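Local coordinates for protein gamma-glutamyltranspeptidase (Ggt) (PDB 5BPK) that probably transfers the gamma-glutamyl group of glutathione and related compounds to acceptors or to water, as an N-terminal nucleophile hydrolase, at residues 98-103 and 162-167. Numbering follows the deposited sequence.
Sequences ITTVLQ and GDVNAI
T100 sends its methyl CG2 against V164 CG2 at 3.4 Å, closer than two methyls usually pack; the two side chains run antiparallel alongside one another and meet at this pair of methyls. With chi1 at -76°, OG1 of T100 sits beside the backbone N and CG2 takes the place anti to it, which turns the hydroxyl back along the helix, where OG1 makes a weak hydrogen bond to the R96 carbonyl. On V164 the touching branch is the one beside its own backbone N; CG1 takes the position anti to that N. G162 adds its CA, 4.3 Å from T100 OG1. Its backbone angles (97°/172°) are ones that residues with a side chain rarely adopt, and without a CB it can lie this near the threonine. No hydrogen bond crosses between 98-103 and 162-167; the 108 Å² buried between them comes chiefly from T100 and V164. The contact joins helix 96-109 to the approach of strand 166-171, an inner strand of the four-stranded antiparallel sheet (77-81, 84-89, 166-171, 176-181) of this Ntn-hydrolase; V89 of neighbouring strand 84-89 touches both V101 and V164. G162 lies about 9 Å from the bound dihydro-oxazolyl amino acid, whose pocket includes T1. On the helix, Q103 folds back so that NE2 donates to T99 O at 2.9 Å, arriving well above the carbonyl plane; Q103 N reaches the same oxygen from the opposite face at 3.1 Å. NE2 also donates to F124 O, which fixes the amide's rotation. Beyond V164, the side chain of N165 bonds through ND2 to H3 O and to S43 OG of the partner chain.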
ATOM      1  N   ILE B  98      -1.533  -4.594   7.094  1.00 11.73           N
ATOM      2  CA  ILE B  98      -0.814  -4.540   8.358  1.00 10.24           C
ATOM      3  C   ILE B  98      -0.473  -5.948   8.802  1.00  8.94           C
ATOM      4  O   ILE B  98       0.671  -6.240   9.196  1.00 10.58           O
ATOM      5  CB  ILE B  98      -1.636  -3.838   9.452  1.00 10.44           C
ATOM      6  CG1 ILE B  98      -1.930  -2.395   9.034  1.00 13.28           C
ATOM      7  CG2 ILE B  98      -0.901  -3.887  10.782  1.00 16.27           C
ATOM      8  CD1 ILE B  98      -2.984  -1.732   9.860  1.00 13.74           C
ATOM      9  N   THR B  99      -1.454  -6.841   8.701  1.00  9.57           N
ATOM     10  CA  THR B  99      -1.250  -8.202   9.178  1.00  9.32           C
ATOM     11  C   THR B  99      -0.360  -9.020   8.217  1.00  8.57           C
ATOM     12  O   THR B  99       0.463  -9.830   8.660  1.00  9.83           O
ATOM     13  CB  THR B  99      -2.604  -8.896   9.443  1.00 11.24           C
ATOM     14  OG1 THR B  99      -3.379  -8.938   8.239  1.00 11.53           O
ATOM     15  CG2 THR B  99      -3.389  -8.154  10.553  1.00 11.65           C
ATOM     16  N   THR B 100      -0.484  -8.775   6.911  1.00  9.04           N
ATOM     17  CA  THR B 100       0.382  -9.433   5.935  1.00  9.96           C
ATOM     18  C   THR B 100       1.853  -9.085   6.190  1.00  8.86           C
ATOM     19  O   THR B 100       2.703  -9.977   6.273  1.00 10.57           O
ATOM     20  CB  THR B 100      -0.012  -9.049   4.491  1.00 11.05           C
ATOM     21  OG1 THR B 100      -1.203  -9.766   4.125  1.00 11.83           O
ATOM     22  CG2 THR B 100       1.091  -9.377   3.497  1.00 10.93           C
ATOM     23  N   VAL B 101       2.136  -7.793   6.358  1.00  8.79           N
ATOM     24  CA  VAL B 101       3.524  -7.359   6.535  1.00  8.98           C
ATOM     25  C   VAL B 101       4.104  -7.896   7.866  1.00  9.25           C
ATOM     26  O   VAL B 101       5.237  -8.369   7.910  1.00 10.81           O
ATOM     27  CB  VAL B 101       3.653  -5.814   6.411  1.00  9.13           C
ATOM     28  CG1 VAL B 101       5.041  -5.347   6.809  1.00 12.30           C
ATOM     29  CG2 VAL B 101       3.329  -5.363   4.968  1.00 10.69           C
ATOM     30  N   LEU B 102       3.304  -7.829   8.933  1.00  9.98           N
ATOM     31  CA  LEU B 102       3.665  -8.391  10.242  1.00 12.59           C
ATOM     32  C   LEU B 102       4.110  -9.849  10.129  1.00 10.26           C
ATOM     33  O   LEU B 102       5.118 -10.256  10.702  1.00 10.47           O
ATOM     34  CB  LEU B 102       2.441  -8.283  11.187  1.00 13.63           C
ATOM     35  CG  LEU B 102       2.343  -8.894  12.587  1.00 19.26           C
ATOM     36  CD1 LEU B 102       2.176 -10.384  12.583  1.00 21.91           C
ATOM     37  CD2 LEU B 102       3.528  -8.471  13.414  1.00 25.18           C
ATOM     38  N   GLN B 103       3.345 -10.633   9.381  1.00  9.53           N
ATOM     39  CA  GLN B 103       3.591 -12.058   9.279  1.00 10.99           C
ATOM     40  C   GLN B 103       4.894 -12.349   8.540  1.00  9.47           C
ATOM     41  O   GLN B 103       5.672 -13.204   8.971  1.00 10.89           O
ATOM     42  CB  GLN B 103       2.374 -12.771   8.659  1.00 11.49           C
ATOM     43  CG  GLN B 103       1.229 -12.883   9.660  1.00 12.81           C
ATOM     44  CD  GLN B 103      -0.076 -13.350   9.062  1.00 10.58           C
ATOM     45  OE1 GLN B 103      -0.373 -14.560   9.058  1.00 11.19           O
ATOM     46  NE2 GLN B 103      -0.871 -12.403   8.536  1.00 11.85           N
ATOM     47  N   GLY B 162      -2.886 -10.374   0.039  1.00 12.78           N
ATOM     48  CA  GLY B 162      -1.632  -9.655  -0.133  1.00 12.89           C
ATOM     49  C   GLY B 162      -0.869  -9.971  -1.398  1.00 12.38           C
ATOM     50  O   GLY B 162      -1.187 -10.915  -2.132  1.00 12.06           O
ATOM     51  N   ASP B 163       0.179  -9.183  -1.618  1.00 11.38           N
ATOM     52  CA  ASP B 163       1.097  -9.381  -2.740  1.00 10.52           C
ATOM     53  C   ASP B 163       2.416  -8.707  -2.368  1.00 11.77           C
ATOM     54  O   ASP B 163       2.685  -7.562  -2.711  1.00 11.24           O
ATOM     55  CB  ASP B 163       0.505  -8.829  -4.039  1.00 10.97           C
ATOM     56  CG  ASP B 163       1.437  -8.998  -5.231  1.00 11.31           C
ATOM     57  OD1 ASP B 163       2.449  -9.718  -5.108  1.00 16.05           O
ATOM     58  OD2 ASP B 163       1.163  -8.393  -6.280  1.00 13.63           O
ATOM     59  N   VAL B 164       3.209  -9.435  -1.602  1.00  9.94           N
ATOM     60  CA  VAL B 164       4.439  -8.930  -1.035  1.00 10.06           C
ATOM     61  C   VAL B 164       5.603  -9.054  -2.012  1.00 10.01           C
ATOM     62  O   VAL B 164       5.845 -10.114  -2.576  1.00 11.39           O
ATOM     63  CB  VAL B 164       4.794  -9.698   0.249  1.00  8.84           C
ATOM     64  CG1 VAL B 164       6.153  -9.222   0.821  1.00 10.91           C
ATOM     65  CG2 VAL B 164       3.674  -9.570   1.288  1.00 11.12           C
ATOM     66  N   ASN B 165       6.302  -7.942  -2.213  1.00  9.99           N
ATOM     67  CA  ASN B 165       7.582  -7.933  -2.879  1.00  9.46           C
ATOM     68  C   ASN B 165       8.586  -7.503  -1.827  1.00  9.50           C
ATOM     69  O   ASN B 165       8.479  -6.405  -1.277  1.00 10.81           O
ATOM     70  CB  ASN B 165       7.539  -7.000  -4.083  1.00  9.94           C
ATOM     71  CG  ASN B 165       6.577  -7.493  -5.124  1.00 10.36           C
ATOM     72  OD1 ASN B 165       6.730  -8.611  -5.627  1.00 11.26           O
ATOM     73  ND2 ASN B 165       5.556  -6.693  -5.434  1.00 13.08           N
ATOM     74  N   ALA B 166       9.521  -8.392  -1.516  1.00  9.33           N
ATOM     75  CA  ALA B 166      10.398  -8.209  -0.378  1.00 10.14           C
ATOM     76  C   ALA B 166      11.853  -8.561  -0.698  1.00 10.29           C
ATOM     77  O   ALA B 166      12.133  -9.393  -1.571  1.00 11.87           O
ATOM     78  CB  ALA B 166       9.891  -9.017   0.806  1.00 12.47           C
ATOM     79  N   ILE B 167      12.762  -7.904   0.016  1.00 11.25           N
ATOM     80  CA  ILE B 167      14.202  -8.118  -0.113  1.00 11.01           C
ATOM     81  C   ILE B 167      14.796  -8.354   1.261  1.00 12.23           C
ATOM     82  O   ILE B 167      14.414  -7.682   2.228  1.00 12.56           O
ATOM     83  CB  ILE B 167      14.921  -6.904  -0.756  1.00 11.29           C
ATOM     84  CG1 ILE B 167      14.404  -6.635  -2.164  1.00 12.68           C
ATOM     85  CG2 ILE B 167      16.434  -7.115  -0.770  1.00 13.86           C
ATOM     86  CD1 ILE B 167      14.805  -5.252  -2.729  1.00 13.79           C
TER